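Local structure of manganese lipoxygenase (Gaeumannomyces graminis, 5FX8) at residues D161-M166 and Q246-I252; A232-F238 and M277-N281; D266-D270 and T506-A510; A499-P505 and A521-N525. The protein oxygenates linoleic and alpha-linolenic acids at a catalytic manganese centre, yielding 11S- and 13R-hydroperoxy fatty acids, the 11S product of each being converted to the 13R final product. All blocks are in the same frame, centred on the assembly; numbering follows the deposited sequence.

Interaction 1. Residues D161-M166 and Q246-I252; sequences DLLFSM and QFLPLAI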
loop_
_atom_site.group_PDB
_atom_site.type_symbol
_atom_site.label_atom_id
_atom_site.label_comp_id
_atom_site.label_asym_id
_atom_site.label_seq_id
_atom_site.Cartn_x
_atom_site.Cartn_y
_atom_site.Cartn_z
ATOM N N ASP A 161 26.291 8.176 6.701
ATOM C CA ASP A 161 26.151 7.207 7.774
ATOM C C ASP A 161 24.981 7.565 8.660
ATOM O O ASP A 161 24.310 6.680 9.190
ATOM C CB ASP A 161 27.435 7.124 8.602
ATOM C CG ASP A 161 28.543 6.324 7.918
ATOM O OD1 ASP A 161 28.244 5.310 7.269
ATOM O OD2 ASP A 161 29.729 6.684 8.049
ATOM N N LEU A 162 24.731 8.861 8.845
ATOM C CA LEU A 162 23.593 9.279 9.654
ATOM C C LEU A 162 22.288 8.841 9.013
ATOM O O LEU A 162 21.344 8.458 9.706
ATOM C CB LEU A 162 23.605 10.788 9.867
ATOM C CG LEU A 162 22.402 11.346 10.637
ATOM C CD1 LEU A 162 22.477 10.978 12.066
ATOM C CD2 LEU A 162 22.297 12.820 10.514
ATOM N N LEU A 163 22.215 8.884 7.689
ATOM C CA LEU A 163 21.037 8.366 7.025
ATOM C C LEU A 163 20.926 6.862 7.196
ATOM O O LEU A 163 19.816 6.332 7.248
ATOM C CB LEU A 163 21.069 8.746 5.550
ATOM C CG LEU A 163 20.014 8.241 4.565
ATOM C CD1 LEU A 163 19.904 9.221 3.450
ATOM C CD2 LEU A 163 20.367 6.891 3.990
ATOM N N PHE A 164 22.049 6.148 7.266
ATOM C CA PHE A 164 21.970 4.701 7.388
ATOM C C PHE A 164 21.535 4.287 8.782
ATOM O O PHE A 164 20.830 3.287 8.948
ATOM C CB PHE A 164 23.309 4.053 7.058
ATOM C CG PHE A 164 23.333 2.595 7.343
ATOM C CD1 PHE A 164 22.652 1.707 6.521
ATOM C CD2 PHE A 164 23.990 2.110 8.452
ATOM C CE1 PHE A 164 22.647 0.361 6.793
ATOM C CE2 PHE A 164 23.994 0.778 8.730
ATOM C CZ PHE A 164 23.327 -0.106 7.897
ATOM N N SER A 165 21.967 5.015 9.798
ATOM C CA SER A 165 21.540 4.674 11.145
ATOM C C SER A 165 20.112 5.149 11.412
ATOM O O SER A 165 19.305 4.414 11.988
ATOM C CB SER A 165 22.517 5.264 12.148
ATOM O OG SER A 165 22.606 6.648 11.917
ATOM N N MET A 166 19.767 6.352 10.969
ATOM C CA MET A 166 18.435 6.870 11.256
ATOM C C MET A 166 17.307 6.067 10.603
ATOM O O MET A 166 16.181 6.123 11.089
ATOM C CB MET A 166 18.340 8.324 10.830
ATOM C CG MET A 166 19.024 9.258 11.772
ATOM S SD MET A 166 18.589 8.895 13.457
ATOM C CE MET A 166 17.212 10.004 13.623
ATOM N N GLN A 246 24.064 12.152 18.324
ATOM C CA GLN A 246 23.523 11.543 17.130
ATOM C C GLN A 246 23.585 10.027 17.226
ATOM O O GLN A 246 24.551 9.468 17.747
ATOM C CB GLN A 246 24.267 12.036 15.907
ATOM C CG GLN A 246 23.868 13.421 15.473
ATOM C CD GLN A 246 24.538 13.767 14.183
ATOM O OE1 GLN A 246 25.637 13.290 13.920
ATOM N NE2 GLN A 246 23.879 14.581 13.358
ATOM N N PHE A 247 22.523 9.381 16.747
ATOM C CA PHE A 247 22.444 7.930 16.628
ATOM C C PHE A 247 23.213 7.502 15.378
ATOM O O PHE A 247 22.911 7.962 14.275
ATOM C CB PHE A 247 20.973 7.526 16.565
ATOM C CG PHE A 247 20.741 6.073 16.495
ATOM C CD1 PHE A 247 20.808 5.300 17.615
ATOM C CD2 PHE A 247 20.437 5.471 15.303
ATOM C CE1 PHE A 247 20.599 3.965 17.542
ATOM C CE2 PHE A 247 20.226 4.140 15.252
ATOM C CZ PHE A 247 20.310 3.395 16.377
ATOM N N LEU A 248 24.203 6.638 15.532
ATOM C CA LEU A 248 25.176 6.427 14.471
ATOM C C LEU A 248 25.518 4.955 14.277
ATOM O O LEU A 248 25.355 4.136 15.187
ATOM C CB LEU A 248 26.463 7.220 14.769
ATOM C CG LEU A 248 26.478 8.728 14.571
ATOM C CD1 LEU A 248 27.834 9.220 14.930
ATOM C CD2 LEU A 248 26.205 9.085 13.155
ATOM N N PRO A 249 26.008 4.589 13.099
ATOM C CA PRO A 249 26.485 3.222 12.894
ATOM C C PRO A 249 27.842 2.997 13.529
ATOM O O PRO A 249 28.710 3.870 13.539
ATOM C CB PRO A 249 26.579 3.113 11.366
ATOM C CG PRO A 249 26.861 4.456 10.911
ATOM C CD PRO A 249 26.139 5.394 11.869
ATOM N N LEU A 250 28.014 1.796 14.072
ATOM C CA LEU A 250 29.290 1.408 14.654
ATOM C C LEU A 250 29.928 0.261 13.878
ATOM O O LEU A 250 30.994 0.448 13.298
ATOM C CB LEU A 250 29.106 1.059 16.139
ATOM C CG LEU A 250 30.364 1.162 17.003
ATOM C CD1 LEU A 250 30.052 1.356 18.473
ATOM C CD2 LEU A 250 31.221 -0.046 16.845
ATOM N N ALA A 251 29.310 -0.914 13.823
ATOM C CA ALA A 251 29.903 -2.040 13.119
ATOM C C ALA A 251 28.812 -2.880 12.469
ATOM O O ALA A 251 27.642 -2.809 12.837
ATOM C CB ALA A 251 30.740 -2.901 14.062
ATOM N N ILE A 252 29.214 -3.685 11.494
ATOM C CA ILE A 252 28.321 -4.607 10.809
ATOM C C ILE A 252 29.042 -5.935 10.670
ATOM O O ILE A 252 30.141 -5.986 10.120
ATOM C CB ILE A 252 27.888 -4.072 9.430
ATOM C CG1 ILE A 252 27.107 -2.769 9.587
ATOM C CG2 ILE A 252 27.033 -5.095 8.693
ATOM C CD1 ILE A 252 26.698 -2.116 8.284
#
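The strand 246-252 enters the contact at Gln-246, whose long side chain brings NE2 to 3.7 Å from Leu-162 CD2, at the partly exposed end of the contact. Phe-247 contributes both backbone and ring. Its carbonyl O accepts a hydrogen bond from Ser-165 OG at 2.7 Å; serine suits this spot because it is small enough to let helix and strand approach closely, and its hydroxyl serves a backbone carbonyl in a buried setting. The Phe-247 ring lies beside the sulfur of Met-166, a Met-aromatic contact with SD 5.5 Å from the ring centroid. Leu-248 starts away from the helix, yet its CD2 reaches Leu-162 CD1 at 4.3 Å. Pro-249 points back toward the helix, a compact ring fitting between Asp-161 and Ser-165, with CD 3.6 Å from Ser-165 CB; Asp-161 itself sends its carboxylate to Trp-271 and Lys-275. Leu-250 and Ala-251 together face Leu-237 as a classic beta bulge, which shifts the alternation so that Ile-252 rather than Ala-251 points to the helix and sets CD1 3.9 Å from Phe-164 CZ. The segment axes pass 6.6 Å apart at 94°, a close approach consistent with the small Ser-165 at the crossing, whose CA lies 5.2 Å from Leu-248 CA. This is a short helix laid crosswise over the bulged strand of an antiparallel sheet in the lipoxygenase fold.

Interaction 2. Residues A232-F238 and M277-N281; sequences AACQGLF and MFNNN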
loop_
_atom_site.group_PDB
_atom_site.type_symbol
_atom_site.label_atom_id
_atom_site.label_comp_id
_atom_site.label_asym_id
_atom_site.label_seq_id
_atom_site.Cartn_x
_atom_site.Cartn_y
_atom_site.Cartn_z
ATOM N N ALA A 232 23.684 -12.071 3.173
ATOM C CA ALA A 232 24.389 -12.235 4.436
ATOM C C ALA A 232 23.378 -12.512 5.542
ATOM O O ALA A 232 22.244 -12.899 5.270
ATOM C CB ALA A 232 25.256 -11.004 4.720
ATOM N N ALA A 233 23.794 -12.339 6.792
ATOM C CA ALA A 233 22.883 -12.407 7.927
ATOM C C ALA A 233 23.363 -11.359 8.941
ATOM O O ALA A 233 23.863 -11.643 10.025
ATOM C CB ALA A 233 22.819 -13.814 8.513
ATOM N N CYS A 234 23.218 -10.092 8.573
ATOM C CA CYS A 234 23.951 -9.040 9.257
ATOM C C CYS A 234 23.419 -8.774 10.655
ATOM O O CYS A 234 22.218 -8.840 10.919
ATOM C CB CYS A 234 23.906 -7.756 8.453
ATOM S SG CYS A 234 24.917 -7.851 6.997
ATOM N N GLN A 235 24.337 -8.497 11.557
ATOM C CA GLN A 235 24.037 -7.857 12.818
ATOM C C GLN A 235 24.645 -6.478 12.719
ATOM O O GLN A 235 25.814 -6.346 12.367
ATOM C CB GLN A 235 24.631 -8.618 13.992
ATOM C CG GLN A 235 24.081 -9.974 14.179
ATOM C CD GLN A 235 24.700 -10.647 15.352
ATOM O OE1 GLN A 235 24.008 -11.048 16.283
ATOM N NE2 GLN A 235 26.013 -10.770 15.334
ATOM N N GLY A 236 23.846 -5.455 12.989
ATOM C CA GLY A 236 24.309 -4.085 12.985
ATOM C C GLY A 236 24.342 -3.557 14.408
ATOM O O GLY A 236 23.379 -3.715 15.161
ATOM N N LEU A 237 25.467 -2.948 14.761
ATOM C CA LEU A 237 25.656 -2.310 16.050
ATOM C C LEU A 237 25.635 -0.805 15.848
ATOM O O LEU A 237 26.340 -0.279 14.981
ATOM C CB LEU A 237 26.969 -2.742 16.668
ATOM C CG LEU A 237 27.149 -2.659 18.165
ATOM C CD1 LEU A 237 26.067 -3.415 18.856
ATOM C CD2 LEU A 237 28.480 -3.293 18.454
ATOM N N PHE A 238 24.802 -0.122 16.627
ATOM C CA PHE A 238 24.657 1.315 16.537
ATOM C C PHE A 238 24.890 1.928 17.906
ATOM O O PHE A 238 24.787 1.256 18.926
ATOM C CB PHE A 238 23.298 1.675 16.010
ATOM C CG PHE A 238 22.983 1.054 14.704
ATOM C CD1 PHE A 238 22.519 -0.242 14.626
ATOM C CD2 PHE A 238 23.121 1.778 13.545
ATOM C CE1 PHE A 238 22.222 -0.794 13.423
ATOM C CE2 PHE A 238 22.828 1.232 12.344
ATOM C CZ PHE A 238 22.379 -0.052 12.272
ATOM N N MET A 277 24.577 -4.757 2.308
ATOM C CA MET A 277 24.174 -6.090 2.742
ATOM C C MET A 277 23.179 -6.019 3.896
ATOM O O MET A 277 22.175 -6.752 3.923
ATOM C CB MET A 277 25.400 -6.911 3.125
ATOM C CG MET A 277 26.316 -7.147 1.974
ATOM S SD MET A 277 27.695 -8.243 2.347
ATOM C CE MET A 277 28.796 -7.204 3.274
ATOM N N PHE A 278 23.439 -5.137 4.856
ATOM C CA PHE A 278 22.482 -4.946 5.934
ATOM C C PHE A 278 21.143 -4.476 5.399
ATOM O O PHE A 278 20.103 -4.901 5.886
ATOM C CB PHE A 278 23.027 -3.962 6.961
ATOM C CG PHE A 278 22.083 -3.673 8.100
ATOM C CD1 PHE A 278 21.094 -2.712 7.984
ATOM C CD2 PHE A 278 22.226 -4.324 9.310
ATOM C CE1 PHE A 278 20.267 -2.435 9.015
ATOM C CE2 PHE A 278 21.390 -4.044 10.356
ATOM C CZ PHE A 278 20.399 -3.090 10.194
ATOM N N ASN A 279 21.136 -3.595 4.409
ATOM C CA ASN A 279 19.848 -3.121 3.928
ATOM C C ASN A 279 19.067 -4.228 3.226
ATOM O O ASN A 279 17.831 -4.222 3.229
ATOM C CB ASN A 279 20.055 -1.934 3.016
ATOM C CG ASN A 279 20.419 -0.687 3.780
ATOM O OD1 ASN A 279 20.113 -0.557 4.949
ATOM N ND2 ASN A 279 21.078 0.234 3.119
ATOM N N ASN A 280 19.783 -5.173 2.626
ATOM C CA ASN A 280 19.178 -6.350 2.038
ATOM C C ASN A 280 18.522 -7.217 3.102
ATOM O O ASN A 280 17.384 -7.691 2.937
ATOM C CB ASN A 280 20.279 -7.106 1.306
ATOM C CG ASN A 280 19.792 -8.328 0.626
ATOM O OD1 ASN A 280 20.021 -9.437 1.077
ATOM N ND2 ASN A 280 19.122 -8.138 -0.475
ATOM N N ASN A 281 19.230 -7.437 4.208
ATOM C CA ASN A 281 18.636 -8.223 5.277
ATOM C C ASN A 281 17.457 -7.500 5.925
ATOM O O ASN A 281 16.448 -8.124 6.268
ATOM C CB ASN A 281 19.699 -8.570 6.307
ATOM C CG ASN A 281 20.776 -9.445 5.745
ATOM O OD1 ASN A 281 21.959 -9.230 5.984
ATOM N ND2 ASN A 281 20.375 -10.449 4.986
#
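Asn-281, with chi1 in the m well, points its amide at the loop that leads into the strand 235-238. OD1 accepts from Cys-234 N at 3.0 Å while ND2 donates to Ala-232 O at 3.1 Å, so one asparagine serves a donor and an acceptor much as a neighbouring backbone would; ND2 also reaches Gln-220. Cys-234, likewise m, tucks its small SG beside the helix, 4.0 Å from Met-277 CB. Phe-278 takes t, which swings its ring from a sideways start toward the strand and places CE2 3.9 Å from Gly-236 N. A CB on residue 236 would fall 2.8 Å from that CE2, so the bare glycine makes the room. Phe-238 (m) then presents its edge to the face of Phe-278 in an offset edge-to-face pair, centroids 6.0 Å apart and planes at 70°. The result is a sheet strand docked on the long helix 268-305 of the lipoxygenase fold, which farther along carries the manganese ligands His-290 and His-294.

Interaction 3. Residues D266-D270 and T506-A510; sequences DDKDD and TAKGA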
loop_
_atom_site.group_PDB
_atom_site.type_symbol
_atom_site.label_atom_id
_atom_site.label_comp_id
_atom_site.label_asym_id
_atom_site.label_seq_id
_atom_site.Cartn_x
_atom_site.Cartn_y
_atom_site.Cartn_z
ATOM N N ASP A 266 36.696 1.038 7.712
ATOM C CA ASP A 266 37.095 0.215 6.583
ATOM C C ASP A 266 37.236 1.075 5.336
ATOM O O ASP A 266 36.881 2.248 5.317
ATOM C CB ASP A 266 36.056 -0.872 6.297
ATOM C CG ASP A 266 36.171 -2.058 7.212
ATOM O OD1 ASP A 266 35.577 -2.030 8.295
ATOM O OD2 ASP A 266 36.832 -3.036 6.843
ATOM N N ASP A 267 37.734 0.459 4.271
ATOM C CA ASP A 267 37.739 1.129 2.985
ATOM C C ASP A 267 36.330 1.588 2.645
ATOM O O ASP A 267 35.340 0.991 3.056
ATOM C CB ASP A 267 38.274 0.203 1.879
ATOM C CG ASP A 267 39.771 -0.100 2.023
ATOM O OD1 ASP A 267 40.343 0.195 3.099
ATOM O OD2 ASP A 267 40.380 -0.655 1.076
ATOM N N LYS A 268 36.258 2.669 1.886
ATOM C CA LYS A 268 34.984 3.257 1.515
ATOM C C LYS A 268 34.044 2.217 0.917
ATOM O O LYS A 268 32.897 2.083 1.356
ATOM C CB LYS A 268 35.241 4.414 0.554
ATOM C CG LYS A 268 34.030 5.243 0.135
ATOM C CD LYS A 268 33.215 4.530 -0.980
ATOM C CE LYS A 268 32.637 5.410 -2.089
ATOM N NZ LYS A 268 32.300 4.582 -3.309
ATOM N N ASP A 269 34.504 1.465 -0.088
ATOM C CA ASP A 269 33.610 0.512 -0.740
ATOM C C ASP A 269 33.274 -0.654 0.161
ATOM O O ASP A 269 32.179 -1.200 0.059
ATOM C CB ASP A 269 34.213 -0.008 -2.028
ATOM C CG ASP A 269 34.355 1.062 -3.060
ATOM O OD1 ASP A 269 33.494 1.959 -3.090
ATOM O OD2 ASP A 269 35.340 1.027 -3.822
ATOM N N ASP A 270 34.174 -1.056 1.047
ATOM C CA ASP A 270 33.813 -2.127 1.963
ATOM C C ASP A 270 32.701 -1.691 2.901
ATOM O O ASP A 270 31.751 -2.442 3.137
ATOM C CB ASP A 270 35.017 -2.586 2.766
ATOM C CG ASP A 270 35.985 -3.402 1.945
ATOM O OD1 ASP A 270 35.638 -3.808 0.821
ATOM O OD2 ASP A 270 37.106 -3.640 2.437
ATOM N N THR A 506 35.177 -12.315 0.900
ATOM C CA THR A 506 35.974 -13.077 1.854
ATOM C C THR A 506 37.180 -12.313 2.389
ATOM O O THR A 506 37.879 -12.842 3.252
ATOM C CB THR A 506 36.449 -14.391 1.228
ATOM O OG1 THR A 506 37.166 -14.129 0.011
ATOM C CG2 THR A 506 35.283 -15.260 0.927
ATOM N N ALA A 507 37.449 -11.101 1.908
ATOM C CA ALA A 507 38.524 -10.260 2.434
ATOM C C ALA A 507 38.076 -8.809 2.347
ATOM O O ALA A 507 36.906 -8.528 2.101
ATOM C CB ALA A 507 39.829 -10.495 1.666
ATOM N N LYS A 508 39.009 -7.878 2.499
ATOM C CA LYS A 508 38.670 -6.456 2.493
ATOM C C LYS A 508 39.091 -5.803 1.176
ATOM O O LYS A 508 39.965 -4.949 1.108
ATOM C CB LYS A 508 39.300 -5.769 3.690
ATOM C CG LYS A 508 38.792 -6.271 5.038
ATOM C CD LYS A 508 37.310 -5.930 5.244
ATOM C CE LYS A 508 36.769 -6.363 6.610
ATOM N NZ LYS A 508 36.734 -5.253 7.606
ATOM N N GLY A 509 38.404 -6.194 0.112
ATOM C CA GLY A 509 38.645 -5.614 -1.197
ATOM C C GLY A 509 37.437 -5.643 -2.112
ATOM O O GLY A 509 36.653 -6.598 -2.101
ATOM N N ALA A 510 37.284 -4.607 -2.924
ATOM C CA ALA A 510 36.131 -4.499 -3.795
ATOM C C ALA A 510 36.438 -3.545 -4.944
ATOM O O ALA A 510 36.099 -2.361 -4.897
ATOM C CB ALA A 510 34.915 -4.026 -2.998
#
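One ion pair joins these two surface segments. Lys-508 curls its side chain so that NZ donates to Asp-266 OD2 at 2.3 Å, a salt bridge modelled unusually short. Neither partner relies on the other alone: Asp-266 OD1 accepts from the backbone N of Thr-263, and Lys-508 NZ also donates to the carbonyl O of Thr-261, with the ring of Tyr-262 adding a cation-pi contact. A lysine suits this place because its flexible arm can reach from an exposed loop to several acceptors at once. Lys-268 turns to its own neighbour, its NZ forming a salt bridge with Asp-269 OD1 at 2.9 Å. Asp-267 sits at the N-cap position, where aspartate is common, but its side chain makes no capping bond. Asp-270 is the most buried residue here, and its OD2 packs 3.3 Å from Lys-508 CB and 3.4 Å from Lys-508 O; the latter are two acceptors, so this approach is not a hydrogen bond. Ala-510, being small, fits where the loop passes close to the helix, its CB 4.2 Å from Asp-269 CB. Within the loop, Gly-509 N gives a weak bond to Ala-507 O at 3.4 Å. With four aspartates in five residues at a helix start, the negative charge faces a loop that supplies a single cation, so the bonding between the segments is one salt bridge at Lys-508, and the rest is mostly van der Waals contact by Asp-270, Asp-269 and Ala-510.

Interaction 4. Residues A499-P505 and A521-N525; sequences ALYAPIP and AWLPN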
loop_
_atom_site.group_PDB
_atom_site.type_symbol
_atom_site.label_atom_id
_atom_site.label_comp_id
_atom_site.label_asym_id
_atom_site.label_seq_id
_atom_site.Cartn_x
_atom_site.Cartn_y
_atom_site.Cartn_z
ATOM N N ALA A 499 17.994 -8.134 -3.915
ATOM C CA ALA A 499 18.887 -9.275 -3.949
ATOM C C ALA A 499 20.320 -8.812 -4.161
ATOM O O ALA A 499 20.564 -7.745 -4.722
ATOM C CB ALA A 499 18.490 -10.253 -5.062
ATOM N N LEU A 500 21.271 -9.636 -3.736
ATOM C CA LEU A 500 22.676 -9.410 -4.051
ATOM C C LEU A 500 23.117 -10.377 -5.143
ATOM O O LEU A 500 22.780 -11.563 -5.106
ATOM C CB LEU A 500 23.556 -9.577 -2.821
ATOM C CG LEU A 500 23.110 -8.835 -1.562
ATOM C CD1 LEU A 500 24.144 -9.046 -0.479
ATOM C CD2 LEU A 500 22.924 -7.354 -1.839
ATOM N N TYR A 501 23.882 -9.866 -6.102
ATOM C CA TYR A 501 24.181 -10.574 -7.335
ATOM C C TYR A 501 25.643 -10.984 -7.429
ATOM O O TYR A 501 26.081 -11.452 -8.471
ATOM C CB TYR A 501 23.757 -9.720 -8.536
ATOM C CG TYR A 501 22.246 -9.600 -8.665
ATOM C CD1 TYR A 501 21.556 -8.613 -7.976
ATOM C CD2 TYR A 501 21.504 -10.495 -9.445
ATOM C CE1 TYR A 501 20.209 -8.496 -8.065
ATOM C CE2 TYR A 501 20.140 -10.383 -9.540
ATOM C CZ TYR A 501 19.509 -9.377 -8.830
ATOM O OH TYR A 501 18.164 -9.206 -8.866
ATOM N N ALA A 502 26.394 -10.856 -6.352
ATOM C CA ALA A 502 27.772 -11.284 -6.330
ATOM C C ALA A 502 28.044 -11.860 -4.956
ATOM O O ALA A 502 27.425 -11.443 -3.976
ATOM C CB ALA A 502 28.734 -10.124 -6.630
ATOM N N PRO A 503 28.946 -12.828 -4.855
ATOM C CA PRO A 503 29.145 -13.525 -3.581
ATOM C C PRO A 503 29.637 -12.599 -2.489
ATOM O O PRO A 503 30.357 -11.631 -2.738
ATOM C CB PRO A 503 30.205 -14.578 -3.919
ATOM C CG PRO A 503 30.072 -14.771 -5.342
ATOM C CD PRO A 503 29.721 -13.453 -5.935
ATOM N N ILE A 504 29.260 -12.941 -1.264
ATOM C CA ILE A 504 29.692 -12.179 -0.094
ATOM C C ILE A 504 31.206 -12.194 -0.028
ATOM O O ILE A 504 31.801 -13.286 0.018
ATOM C CB ILE A 504 29.099 -12.773 1.194
ATOM C CG1 ILE A 504 27.575 -12.722 1.182
ATOM C CG2 ILE A 504 29.681 -12.091 2.411
ATOM C CD1 ILE A 504 27.051 -11.407 0.884
ATOM N N PRO A 505 31.866 -11.038 0.034
ATOM C CA PRO A 505 33.335 -11.012 0.062
ATOM C C PRO A 505 33.945 -11.870 1.161
ATOM O O PRO A 505 33.336 -12.133 2.200
ATOM C CB PRO A 505 33.655 -9.531 0.281
ATOM C CG PRO A 505 32.447 -8.802 -0.256
ATOM C CD PRO A 505 31.280 -9.684 0.045
ATOM N N ALA A 521 28.790 -4.934 -9.137
ATOM C CA ALA A 521 28.653 -6.368 -9.329
ATOM C C ALA A 521 27.725 -6.986 -8.307
ATOM O O ALA A 521 27.161 -8.051 -8.553
ATOM C CB ALA A 521 30.013 -7.042 -9.278
ATOM N N TRP A 522 27.560 -6.358 -7.158
ATOM C CA TRP A 522 26.640 -6.919 -6.186
ATOM C C TRP A 522 25.219 -6.475 -6.455
ATOM O O TRP A 522 24.280 -7.122 -6.008
ATOM C CB TRP A 522 27.091 -6.540 -4.775
ATOM C CG TRP A 522 28.283 -7.360 -4.270
ATOM C CD1 TRP A 522 28.228 -8.494 -3.512
ATOM C CD2 TRP A 522 29.682 -7.107 -4.497
ATOM N NE1 TRP A 522 29.494 -8.961 -3.250
ATOM C CE2 TRP A 522 30.405 -8.131 -3.850
ATOM C CE3 TRP A 522 30.396 -6.120 -5.188
ATOM C CZ2 TRP A 522 31.804 -8.193 -3.874
ATOM C CZ3 TRP A 522 31.793 -6.185 -5.205
ATOM C CH2 TRP A 522 32.470 -7.212 -4.559
ATOM N N LEU A 523 25.055 -5.470 -7.203
ATOM C CA LEU A 523 23.778 -4.811 -7.357
ATOM C C LEU A 523 23.061 -5.320 -8.593
ATOM O O LEU A 523 23.676 -5.893 -9.480
ATOM C CB LEU A 523 23.992 -3.298 -7.450
ATOM C CG LEU A 523 24.451 -2.615 -6.170
ATOM C CD1 LEU A 523 24.647 -1.165 -6.412
ATOM C CD2 LEU A 523 23.366 -2.800 -5.139
ATOM N N PRO A 524 21.753 -5.132 -8.702
ATOM C CA PRO A 524 21.068 -5.578 -9.915
ATOM C C PRO A 524 21.534 -4.818 -11.147
ATOM O O PRO A 524 22.025 -3.691 -11.071
ATOM C CB PRO A 524 19.598 -5.283 -9.608
ATOM C CG PRO A 524 19.641 -4.236 -8.554
ATOM C CD PRO A 524 20.791 -4.625 -7.710
ATOM N N ASN A 525 21.364 -5.446 -12.301
ATOM C CA ASN A 525 21.632 -4.758 -13.550
ATOM C C ASN A 525 20.436 -3.878 -13.910
ATOM O O ASN A 525 19.464 -3.791 -13.170
ATOM C CB ASN A 525 21.958 -5.765 -14.640
ATOM C CG ASN A 525 20.802 -6.659 -14.959
ATOM O OD1 ASN A 525 19.666 -6.220 -15.048
ATOM N ND2 ASN A 525 21.085 -7.928 -15.146
#
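Trp-522 gives up 132 Å² to the contact, far more than any other residue. Its indole lies along 502-505: NE1 donates to Pro-503 O at 2.9 Å, satisfying the ring's one polar atom, and the methyl CB of Ala-502 sits over the five-membered ring in a CH-pi contact, 3.5 Å from the centroid. Alanine suits the spot, since its methyl lies directly on the ring face. Pro-505 adds its CG, 3.7 Å from Trp-522 CZ2, and Leu-273 of helix 268-305 also touches the indole. Both segments belong to the irregular connection between helices 485-490 and 526-539, folded back on itself without forming a sheet; at its end Asn-525 is the N-cap of the latter helix, its side chain capping a backbone N. Tyr-501, with 64 Å² buried, supplies the backbone link, its N donating to Trp-522 O at 2.8 Å. The Tyr-501 ring lies against 523-524, with its CE1 3.6 Å from CB of the rigid Pro-524.

In the fold
From the N terminus, interaction 1 opens at helix 161-166 and closes at strand 246-252, but interaction 2 has already opened at 232-238, so the two cross; they meet directly, since strands 235-241 and 246-253 are sheet neighbours. Interaction 3 opens at 266-270, before interaction 2 closes at 277-281, and both use helix 268-305. The long loop of interaction 3, ending at 506-510, takes in much of the helical body and crosses interaction 4, which closes the short loop from 499-505 to 521-525; 499-505 runs straight into 506-510. None nests inside another. Met-277 and Asn-280 of interaction 2 touch Ala-499, Leu-500 and Ile-504 of interaction 4, so sheet, long helix and irregular connection are joined in turn.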